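ATP-dependent 6-phosphofructokinase subunit beta (Saccharomyces cerevisiae, PDB 3O8O) catalyses the ATP-dependent phosphorylation of fructose 6-phosphate to fructose 1,6-bisphosphate, the first committing step of glycolysis, as one subunit type of an allosterically regulated enzyme. Local coordinates at residues T467-Q481 with S499-F513. Numbering follows the deposited sequence.
Sequences TPEEADLGMIAYYFQ and SLHQLERARESYPAF
The ring of Phe-513 turns an edge toward the face of Phe-480 in an offset edge-to-face pair, centroids 5.3 Å apart and planes at 76°. This cluster belongs to the helix-strand-helix unit 473-504 of the Rossmann-like alpha/beta fold of the second, regulatory phosphofructokinase domain: strand 487-492 follows helix 473-483 and precedes helix 494-504, and its Leu-488 touches both Phe-480 and Leu-503, so bulky apolar residues suit these buried places. Leu-503 CD2, from the same segment, sits above one face of Phe-513, offset toward the rim, and Ile-476 CG2 meets its edge near the ring plane. Phe-480 in turn receives the carbonyl O of Ala-512 at its own edge.

Small residues let the rings in. The methyl of Ala-477, CB, lies 3.6 Å from Phe-513 CZ and also packs against Tyr-510; Gly-474, lacking a side chain, brings its CA to 3.5 Å from Tyr-510 CE1. The small Ala-512 lets the 511-513 turn come close to helix 473-483, its CB against Phe-480 CB. Leu-473 spreads its branches, CD2 on Ala-506 CB and CD1 toward Leu-503 CD2.

At the other end Pro-468, a compact apolar ring, packs by CB on Leu-503 CD2, while its CD lies 3.2 Å from Ser-499 OG, a hydroxyl hydrogen-bonded to Trp-433. The extended chain of Gln-502 lays its amide over the Glu-469 carboxylate, planes 23° apart and stacked. Glu-469, also extended beyond CG, carries its charge past the amide to Arg-505, whose bent chain folds back: the salt bridge joins Glu-469 OE1 and Arg-505 NH2 at 3.0 Å, carboxylate and guanidinium planes 41° apart.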
ATOM      1  N   THR B 467       5.420   2.298 -27.629  1.00 50.08           N
ATOM      2  CA  THR B 467       4.637   2.489 -28.840  1.00 55.05           C
ATOM      3  C   THR B 467       5.457   3.259 -29.883  1.00 59.81           C
ATOM      4  O   THR B 467       6.375   4.016 -29.534  1.00 60.60           O
ATOM      5  CB  THR B 467       3.362   3.280 -28.582  1.00 48.03           C
ATOM      6  OG1 THR B 467       3.692   4.551 -28.019  1.00 46.40           O
ATOM      7  CG2 THR B 467       2.448   2.520 -27.666  1.00 48.04           C
ATOM      8  N   PRO B 468       5.125   3.093 -31.180  1.00 80.60           N
ATOM      9  CA  PRO B 468       5.878   3.793 -32.217  1.00 80.60           C
ATOM     10  C   PRO B 468       6.106   5.260 -31.920  1.00 80.60           C
ATOM     11  O   PRO B 468       7.222   5.749 -32.039  1.00 80.60           O
ATOM     12  CB  PRO B 468       5.033   3.557 -33.464  1.00 53.97           C
ATOM     13  CG  PRO B 468       4.527   2.185 -33.232  1.00 53.60           C
ATOM     14  CD  PRO B 468       4.052   2.291 -31.791  1.00 53.84           C
ATOM     15  N   GLU B 469       5.058   5.957 -31.509  1.00 62.42           N
ATOM     16  CA  GLU B 469       5.193   7.377 -31.229  1.00 64.60           C
ATOM     17  C   GLU B 469       6.201   7.655 -30.133  1.00 65.30           C
ATOM     18  O   GLU B 469       6.850   8.699 -30.119  1.00 66.18           O
ATOM     19  CB  GLU B 469       3.848   7.975 -30.851  1.00 81.20           C
ATOM     20  CG  GLU B 469       2.828   7.895 -31.955  1.00 81.20           C
ATOM     21  CD  GLU B 469       1.577   8.664 -31.622  1.00 81.20           C
ATOM     22  OE1 GLU B 469       0.584   8.554 -32.388  1.00 81.20           O
ATOM     23  OE2 GLU B 469       1.598   9.382 -30.589  1.00 81.20           O
ATOM     24  N   GLU B 470       6.344   6.715 -29.215  1.00 57.45           N
ATOM     25  CA  GLU B 470       7.280   6.912 -28.140  1.00 57.77           C
ATOM     26  C   GLU B 470       8.704   6.714 -28.587  1.00 57.48           C
ATOM     27  O   GLU B 470       9.618   7.247 -27.973  1.00 57.51           O
ATOM     28  CB  GLU B 470       6.971   5.966 -26.997  1.00 81.18           C
ATOM     29  CG  GLU B 470       5.683   6.286 -26.285  1.00 81.18           C
ATOM     30  CD  GLU B 470       5.208   5.135 -25.421  1.00 81.18           C
ATOM     31  OE1 GLU B 470       4.220   5.325 -24.689  1.00 81.18           O
ATOM     32  OE2 GLU B 470       5.812   4.038 -25.477  1.00 81.18           O
ATOM     33  N   ALA B 471       8.906   5.969 -29.662  1.00 78.55           N
ATOM     34  CA  ALA B 471      10.257   5.709 -30.140  1.00 78.55           C
ATOM     35  C   ALA B 471      10.660   6.577 -31.323  1.00 78.55           C
ATOM     36  O   ALA B 471      11.710   6.350 -31.922  1.00 78.55           O
ATOM     37  CB  ALA B 471      10.395   4.235 -30.513  1.00 51.66           C
ATOM     38  N   ASP B 472       9.836   7.567 -31.650  1.00 73.64           N
ATOM     39  CA  ASP B 472      10.098   8.447 -32.787  1.00 73.64           C
ATOM     40  C   ASP B 472       9.688   7.760 -34.085  1.00 73.64           C
ATOM     41  O   ASP B 472      10.430   6.935 -34.635  1.00 73.64           O
ATOM     42  CB  ASP B 472      11.576   8.831 -32.864  1.00 81.01           C
ATOM     43  CG  ASP B 472      11.955   9.435 -34.207  1.00 81.01           C
ATOM     44  OD1 ASP B 472      13.167   9.480 -34.502  1.00 81.01           O
ATOM     45  OD2 ASP B 472      11.057   9.870 -34.965  1.00 81.01           O
ATOM     46  N   LEU B 473       8.496   8.119 -34.558  1.00 81.28           N
ATOM     47  CA  LEU B 473       7.919   7.589 -35.783  1.00 81.28           C
ATOM     48  C   LEU B 473       8.912   7.727 -36.942  1.00 81.28           C
ATOM     49  O   LEU B 473       9.134   6.773 -37.700  1.00 81.28           O
ATOM     50  CB  LEU B 473       6.641   8.361 -36.083  1.00 45.21           C
ATOM     51  CG  LEU B 473       5.432   7.519 -36.468  1.00 45.51           C
ATOM     52  CD1 LEU B 473       5.314   6.347 -35.524  1.00 44.57           C
ATOM     53  CD2 LEU B 473       4.173   8.389 -36.447  1.00 45.70           C
ATOM     54  N   GLY B 474       9.515   8.912 -37.063  1.00 69.05           N
ATOM     55  CA  GLY B 474      10.479   9.150 -38.118  1.00 68.51           C
ATOM     56  C   GLY B 474      11.472   8.016 -38.274  1.00 68.34           C
ATOM     57  O   GLY B 474      11.443   7.281 -39.261  1.00 67.64           O
ATOM     58  N   MET B 475      12.357   7.876 -37.300  1.00 69.00           N
ATOM     59  CA  MET B 475      13.360   6.830 -37.340  1.00 69.00           C
ATOM     60  C   MET B 475      12.751   5.503 -37.759  1.00 69.00           C
ATOM     61  O   MET B 475      13.399   4.685 -38.429  1.00 69.00           O
ATOM     62  CB  MET B 475      14.012   6.664 -35.965  1.00 81.28           C
ATOM     63  CG  MET B 475      15.112   7.655 -35.664  1.00 81.28           C
ATOM     64  SD  MET B 475      16.480   7.492 -36.833  1.00 81.28           S
ATOM     65  CE  MET B 475      17.413   6.082 -36.153  1.00 81.28           C
ATOM     66  N   ILE B 476      11.508   5.277 -37.353  1.00 79.07           N
ATOM     67  CA  ILE B 476      10.845   4.032 -37.694  1.00 79.07           C
ATOM     68  C   ILE B 476      10.657   3.985 -39.199  1.00 79.07           C
ATOM     69  O   ILE B 476      11.225   3.125 -39.881  1.00 79.07           O
ATOM     70  CB  ILE B 476       9.447   3.922 -37.040  1.00 81.28           C
ATOM     71  CG1 ILE B 476       9.531   4.220 -35.535  1.00 81.28           C
ATOM     72  CG2 ILE B 476       8.875   2.522 -37.294  1.00 81.28           C
ATOM     73  CD1 ILE B 476      10.400   3.225 -34.755  1.00 69.57           C
ATOM     74  N   ALA B 477       9.852   4.928 -39.696  1.00 81.28           N
ATOM     75  CA  ALA B 477       9.538   5.047 -41.114  1.00 80.97           C
ATOM     76  C   ALA B 477      10.814   4.970 -41.929  1.00 80.46           C
ATOM     77  O   ALA B 477      10.867   4.252 -42.939  1.00 79.68           O
ATOM     78  CB  ALA B 477       8.818   6.366 -41.379  1.00 71.54           C
ATOM     79  N   TYR B 478      11.837   5.702 -41.480  1.00 79.06           N
ATOM     80  CA  TYR B 478      13.127   5.722 -42.153  1.00 79.46           C
ATOM     81  C   TYR B 478      13.634   4.308 -42.388  1.00 80.21           C
ATOM     82  O   TYR B 478      13.692   3.847 -43.525  1.00 81.25           O
ATOM     83  CB  TYR B 478      14.152   6.489 -41.332  1.00 81.28           C
ATOM     84  CG  TYR B 478      15.550   6.391 -41.901  1.00 81.28           C
ATOM     85  CD1 TYR B 478      15.878   7.020 -43.104  1.00 81.28           C
ATOM     86  CD2 TYR B 478      16.542   5.648 -41.248  1.00 81.28           C
ATOM     87  CE1 TYR B 478      17.161   6.915 -43.647  1.00 81.28           C
ATOM     88  CE2 TYR B 478      17.825   5.534 -41.777  1.00 81.28           C
ATOM     89  CZ  TYR B 478      18.133   6.172 -42.980  1.00 81.28           C
ATOM     90  OH  TYR B 478      19.408   6.069 -43.510  1.00 81.28           O
ATOM     91  N   TYR B 479      14.007   3.622 -41.314  1.00 61.39           N
ATOM     92  CA  TYR B 479      14.500   2.260 -41.433  1.00 61.36           C
ATOM     93  C   TYR B 479      13.564   1.402 -42.262  1.00 61.69           C
ATOM     94  O   TYR B 479      13.998   0.538 -43.025  1.00 60.89           O
ATOM     95  CB  TYR B 479      14.657   1.646 -40.057  1.00 81.28           C
ATOM     96  CG  TYR B 479      15.877   2.131 -39.327  1.00 81.28           C
ATOM     97  CD1 TYR B 479      17.149   1.934 -39.861  1.00 81.28           C
ATOM     98  CD2 TYR B 479      15.773   2.737 -38.079  1.00 81.28           C
ATOM     99  CE1 TYR B 479      18.289   2.322 -39.166  1.00 81.28           C
ATOM    100  CE2 TYR B 479      16.909   3.123 -37.376  1.00 81.28           C
ATOM    101  CZ  TYR B 479      18.165   2.908 -37.925  1.00 81.28           C
ATOM    102  OH  TYR B 479      19.302   3.239 -37.217  1.00 81.28           O
ATOM    103  N   PHE B 480      12.272   1.639 -42.108  1.00 81.28           N
ATOM    104  CA  PHE B 480      11.289   0.878 -42.866  1.00 81.28           C
ATOM    105  C   PHE B 480      11.618   1.010 -44.351  1.00 81.28           C
ATOM    106  O   PHE B 480      11.918   0.008 -45.032  1.00 81.28           O
ATOM    107  CB  PHE B 480       9.881   1.416 -42.584  1.00 81.16           C
ATOM    108  CG  PHE B 480       9.031   0.486 -41.764  1.00 81.16           C
ATOM    109  CD1 PHE B 480       9.593  -0.285 -40.754  1.00 81.16           C
ATOM    110  CD2 PHE B 480       7.660   0.396 -41.995  1.00 81.16           C
ATOM    111  CE1 PHE B 480       8.813  -1.125 -39.991  1.00 81.16           C
ATOM    112  CE2 PHE B 480       6.868  -0.446 -41.228  1.00 81.16           C
ATOM    113  CZ  PHE B 480       7.445  -1.209 -40.224  1.00 81.16           C
ATOM    114  N   GLN B 481      11.557   2.256 -44.834  1.00 81.28           N
ATOM    115  CA  GLN B 481      11.851   2.582 -46.227  1.00 81.28           C
ATOM    116  C   GLN B 481      13.201   1.979 -46.592  1.00 81.28           C
ATOM    117  O   GLN B 481      13.337   1.309 -47.625  1.00 81.28           O
ATOM    118  CB  GLN B 481      11.910   4.095 -46.407  1.00 81.28           C
ATOM    119  CG  GLN B 481      12.042   4.514 -47.840  1.00 81.28           C
ATOM    120  CD  GLN B 481      12.349   5.978 -47.976  1.00 81.28           C
ATOM    121  OE1 GLN B 481      12.354   6.520 -49.088  1.00 81.28           O
ATOM    122  NE2 GLN B 481      12.619   6.639 -46.842  1.00 81.28           N
ATOM    123  N   SER B 499      -0.046   0.093 -31.583  1.00 60.42           N
ATOM    124  CA  SER B 499       0.980   0.299 -32.590  1.00 61.96           C
ATOM    125  C   SER B 499       0.324   0.328 -33.967  1.00 62.44           C
ATOM    126  O   SER B 499       0.344   1.364 -34.656  1.00 62.65           O
ATOM    127  CB  SER B 499       2.024  -0.804 -32.528  1.00 53.74           C
ATOM    128  OG  SER B 499       2.801  -0.676 -31.357  1.00 55.08           O
ATOM    129  N   LEU B 500      -0.261  -0.802 -34.358  1.00 55.21           N
ATOM    130  CA  LEU B 500      -0.954  -0.914 -35.632  1.00 54.67           C
ATOM    131  C   LEU B 500      -1.678   0.385 -35.876  1.00 55.62           C
ATOM    132  O   LEU B 500      -1.436   1.073 -36.867  1.00 55.76           O
ATOM    133  CB  LEU B 500      -1.995  -2.021 -35.581  1.00 67.59           C
ATOM    134  CG  LEU B 500      -2.770  -2.195 -36.880  1.00 67.31           C
ATOM    135  CD1 LEU B 500      -1.782  -2.581 -37.956  1.00 69.34           C
ATOM    136  CD2 LEU B 500      -3.822  -3.254 -36.746  1.00 66.55           C
ATOM    137  N   HIS B 501      -2.568   0.719 -34.951  1.00 48.04           N
ATOM    138  CA  HIS B 501      -3.337   1.937 -35.066  1.00 48.86           C
ATOM    139  C   HIS B 501      -2.479   3.142 -35.353  1.00 50.20           C
ATOM    140  O   HIS B 501      -2.791   3.912 -36.244  1.00 50.66           O
ATOM    141  CB  HIS B 501      -4.135   2.177 -33.807  1.00 59.09           C
ATOM    142  CG  HIS B 501      -4.607   3.581 -33.673  1.00 58.17           C
ATOM    143  ND1 HIS B 501      -3.891   4.536 -32.989  1.00 58.04           N
ATOM    144  CD2 HIS B 501      -5.702   4.204 -34.161  1.00 58.00           C
ATOM    145  CE1 HIS B 501      -4.529   5.692 -33.059  1.00 57.79           C
ATOM    146  NE2 HIS B 501      -5.631   5.516 -33.766  1.00 57.62           N
ATOM    147  N   GLN B 502      -1.402   3.321 -34.607  1.00 78.46           N
ATOM    148  CA  GLN B 502      -0.542   4.469 -34.845  1.00 80.17           C
ATOM    149  C   GLN B 502       0.085   4.452 -36.242  1.00 81.07           C
ATOM    150  O   GLN B 502      -0.052   5.418 -37.010  1.00 81.28           O
ATOM    151  CB  GLN B 502       0.549   4.542 -33.772  1.00 67.72           C
ATOM    152  CG  GLN B 502       0.039   5.013 -32.417  1.00 67.36           C
ATOM    153  CD  GLN B 502       1.127   5.052 -31.356  1.00 68.08           C
ATOM    154  OE1 GLN B 502       0.856   5.361 -30.200  1.00 68.45           O
ATOM    155  NE2 GLN B 502       2.361   4.735 -31.742  1.00 66.97           N
ATOM    156  N   LEU B 503       0.764   3.360 -36.581  1.00 61.55           N
ATOM    157  CA  LEU B 503       1.394   3.288 -37.893  1.00 61.64           C
ATOM    158  C   LEU B 503       0.404   3.615 -39.002  1.00 61.89           C
ATOM    159  O   LEU B 503       0.724   4.376 -39.902  1.00 61.24           O
ATOM    160  CB  LEU B 503       2.004   1.906 -38.139  1.00 54.63           C
ATOM    161  CG  LEU B 503       3.145   1.495 -37.208  1.00 53.95           C
ATOM    162  CD1 LEU B 503       3.803   0.244 -37.758  1.00 54.35           C
ATOM    163  CD2 LEU B 503       4.166   2.595 -37.100  1.00 52.58           C
ATOM    164  N   GLU B 504      -0.803   3.056 -38.923  1.00 80.72           N
ATOM    165  CA  GLU B 504      -1.817   3.287 -39.948  1.00 81.28           C
ATOM    166  C   GLU B 504      -2.225   4.742 -40.075  1.00 81.28           C
ATOM    167  O   GLU B 504      -2.284   5.261 -41.184  1.00 81.28           O
ATOM    168  CB  GLU B 504      -3.067   2.428 -39.702  1.00 62.71           C
ATOM    169  CG  GLU B 504      -4.159   2.584 -40.764  1.00 62.60           C
ATOM    170  CD  GLU B 504      -4.994   3.869 -40.613  1.00 64.00           C
ATOM    171  OE1 GLU B 504      -5.724   4.234 -41.561  1.00 64.12           O
ATOM    172  OE2 GLU B 504      -4.936   4.515 -39.546  1.00 65.24           O
ATOM    173  N   ARG B 505      -2.523   5.422 -38.971  1.00 71.38           N
ATOM    174  CA  ARG B 505      -2.916   6.803 -39.150  1.00 71.07           C
ATOM    175  C   ARG B 505      -1.685   7.672 -39.300  1.00 70.81           C
ATOM    176  O   ARG B 505      -1.742   8.897 -39.238  1.00 70.97           O
ATOM    177  CB  ARG B 505      -3.900   7.288 -38.058  1.00 81.28           C
ATOM    178  CG  ARG B 505      -3.432   7.627 -36.685  1.00 81.28           C
ATOM    179  CD  ARG B 505      -2.715   8.940 -36.532  1.00 81.28           C
ATOM    180  NE  ARG B 505      -3.181   9.584 -35.321  1.00 81.28           N
ATOM    181  CZ  ARG B 505      -2.920   9.268 -34.051  1.00 81.28           C
ATOM    182  NH1 ARG B 505      -3.495  10.014 -33.125  1.00 81.28           N
ATOM    183  NH2 ARG B 505      -2.101   8.282 -33.678  1.00 81.28           N
ATOM    184  N   ALA B 506      -0.565   7.010 -39.546  1.00 78.67           N
ATOM    185  CA  ALA B 506       0.695   7.693 -39.769  1.00 78.67           C
ATOM    186  C   ALA B 506       0.988   7.473 -41.244  1.00 78.67           C
ATOM    187  O   ALA B 506       2.035   7.888 -41.755  1.00 78.67           O
ATOM    188  CB  ALA B 506       1.796   7.080 -38.916  1.00 79.75           C
ATOM    189  N   ARG B 507       0.040   6.807 -41.908  1.00 69.14           N
ATOM    190  CA  ARG B 507       0.130   6.485 -43.332  1.00 68.31           C
ATOM    191  C   ARG B 507       0.513   7.749 -44.071  1.00 68.45           C
ATOM    192  O   ARG B 507       1.666   7.960 -44.418  1.00 67.93           O
ATOM    193  CB  ARG B 507      -1.228   5.985 -43.850  1.00 67.50           C
ATOM    194  CG  ARG B 507      -1.216   4.616 -44.523  1.00 65.34           C
ATOM    195  CD  ARG B 507      -0.915   3.512 -43.546  1.00 63.83           C
ATOM    196  NE  ARG B 507      -1.095   2.186 -44.132  1.00 62.48           N
ATOM    197  CZ  ARG B 507      -2.271   1.664 -44.482  1.00 61.89           C
ATOM    198  NH1 ARG B 507      -3.408   2.357 -44.311  1.00 61.30           N
ATOM    199  NH2 ARG B 507      -2.310   0.438 -44.995  1.00 61.06           N
ATOM    200  N   GLU B 508      -0.477   8.589 -44.316  1.00 75.85           N
ATOM    201  CA  GLU B 508      -0.251   9.853 -44.988  1.00 75.85           C
ATOM    202  C   GLU B 508       0.584  10.613 -43.959  1.00 75.85           C
ATOM    203  O   GLU B 508       0.150  10.805 -42.829  1.00 75.85           O
ATOM    204  CB  GLU B 508      -1.647  10.445 -45.314  1.00 81.28           C
ATOM    205  CG  GLU B 508      -2.065  11.857 -44.902  1.00 81.28           C
ATOM    206  CD  GLU B 508      -1.705  12.268 -43.495  1.00 81.28           C
ATOM    207  OE1 GLU B 508      -2.445  11.938 -42.530  1.00 81.28           O
ATOM    208  OE2 GLU B 508      -0.653  12.938 -43.380  1.00 81.28           O
ATOM    209  N   SER B 509       1.816  10.941 -44.351  1.00 74.66           N
ATOM    210  CA  SER B 509       2.809  11.653 -43.526  1.00 74.66           C
ATOM    211  C   SER B 509       4.124  10.883 -43.591  1.00 74.66           C
ATOM    212  O   SER B 509       5.201  11.446 -43.465  1.00 74.66           O
ATOM    213  CB  SER B 509       2.364  11.764 -42.065  1.00 81.28           C
ATOM    214  OG  SER B 509       2.560  13.081 -41.567  1.00 81.28           O
ATOM    215  N   TYR B 510       4.020   9.579 -43.778  1.00 81.28           N
ATOM    216  CA  TYR B 510       5.186   8.711 -43.892  1.00 81.28           C
ATOM    217  C   TYR B 510       4.759   7.564 -44.813  1.00 81.28           C
ATOM    218  O   TYR B 510       4.269   6.536 -44.350  1.00 81.28           O
ATOM    219  CB  TYR B 510       5.577   8.143 -42.521  1.00 80.99           C
ATOM    220  CG  TYR B 510       6.062   9.156 -41.502  1.00 80.99           C
ATOM    221  CD1 TYR B 510       7.427   9.298 -41.225  1.00 80.99           C
ATOM    222  CD2 TYR B 510       5.159   9.954 -40.795  1.00 80.99           C
ATOM    223  CE1 TYR B 510       7.880  10.205 -40.271  1.00 80.99           C
ATOM    224  CE2 TYR B 510       5.604  10.869 -39.837  1.00 80.99           C
ATOM    225  CZ  TYR B 510       6.964  10.991 -39.582  1.00 80.99           C
ATOM    226  OH  TYR B 510       7.402  11.912 -38.656  1.00 80.99           O
ATOM    227  N   PRO B 511       4.937   7.726 -46.132  1.00 81.28           N
ATOM    228  CA  PRO B 511       4.555   6.692 -47.101  1.00 81.28           C
ATOM    229  C   PRO B 511       5.165   5.291 -46.928  1.00 81.28           C
ATOM    230  O   PRO B 511       4.792   4.369 -47.661  1.00 81.28           O
ATOM    231  CB  PRO B 511       4.926   7.330 -48.433  1.00 80.26           C
ATOM    232  CG  PRO B 511       6.147   8.109 -48.071  1.00 80.57           C
ATOM    233  CD  PRO B 511       5.690   8.801 -46.802  1.00 81.27           C
ATOM    234  N   ALA B 512       6.092   5.121 -45.980  1.00 81.28           N
ATOM    235  CA  ALA B 512       6.706   3.801 -45.753  1.00 81.28           C
ATOM    236  C   ALA B 512       5.716   2.841 -45.079  1.00 81.28           C
ATOM    237  O   ALA B 512       5.877   1.615 -45.117  1.00 81.28           O
ATOM    238  CB  ALA B 512       7.969   3.936 -44.895  1.00 78.30           C
ATOM    239  N   PHE B 513       4.689   3.425 -44.466  1.00 81.28           N
ATOM    240  CA  PHE B 513       3.649   2.679 -43.775  1.00 81.28           C
ATOM    241  C   PHE B 513       2.470   2.428 -44.703  1.00 81.28           C
ATOM    242  O   PHE B 513       1.461   1.853 -44.302  1.00 81.28           O
ATOM    243  CB  PHE B 513       3.185   3.466 -42.546  1.00 70.36           C
ATOM    244  CG  PHE B 513       4.296   3.805 -41.592  1.00 70.32           C
ATOM    245  CD1 PHE B 513       5.337   2.903 -41.373  1.00 69.66           C
ATOM    246  CD2 PHE B 513       4.289   5.005 -40.889  1.00 70.43           C
ATOM    247  CE1 PHE B 513       6.352   3.185 -40.470  1.00 69.69           C
ATOM    248  CE2 PHE B 513       5.306   5.302 -39.977  1.00 70.43           C
ATOM    249  CZ  PHE B 513       6.338   4.387 -39.769  1.00 69.89           C
TER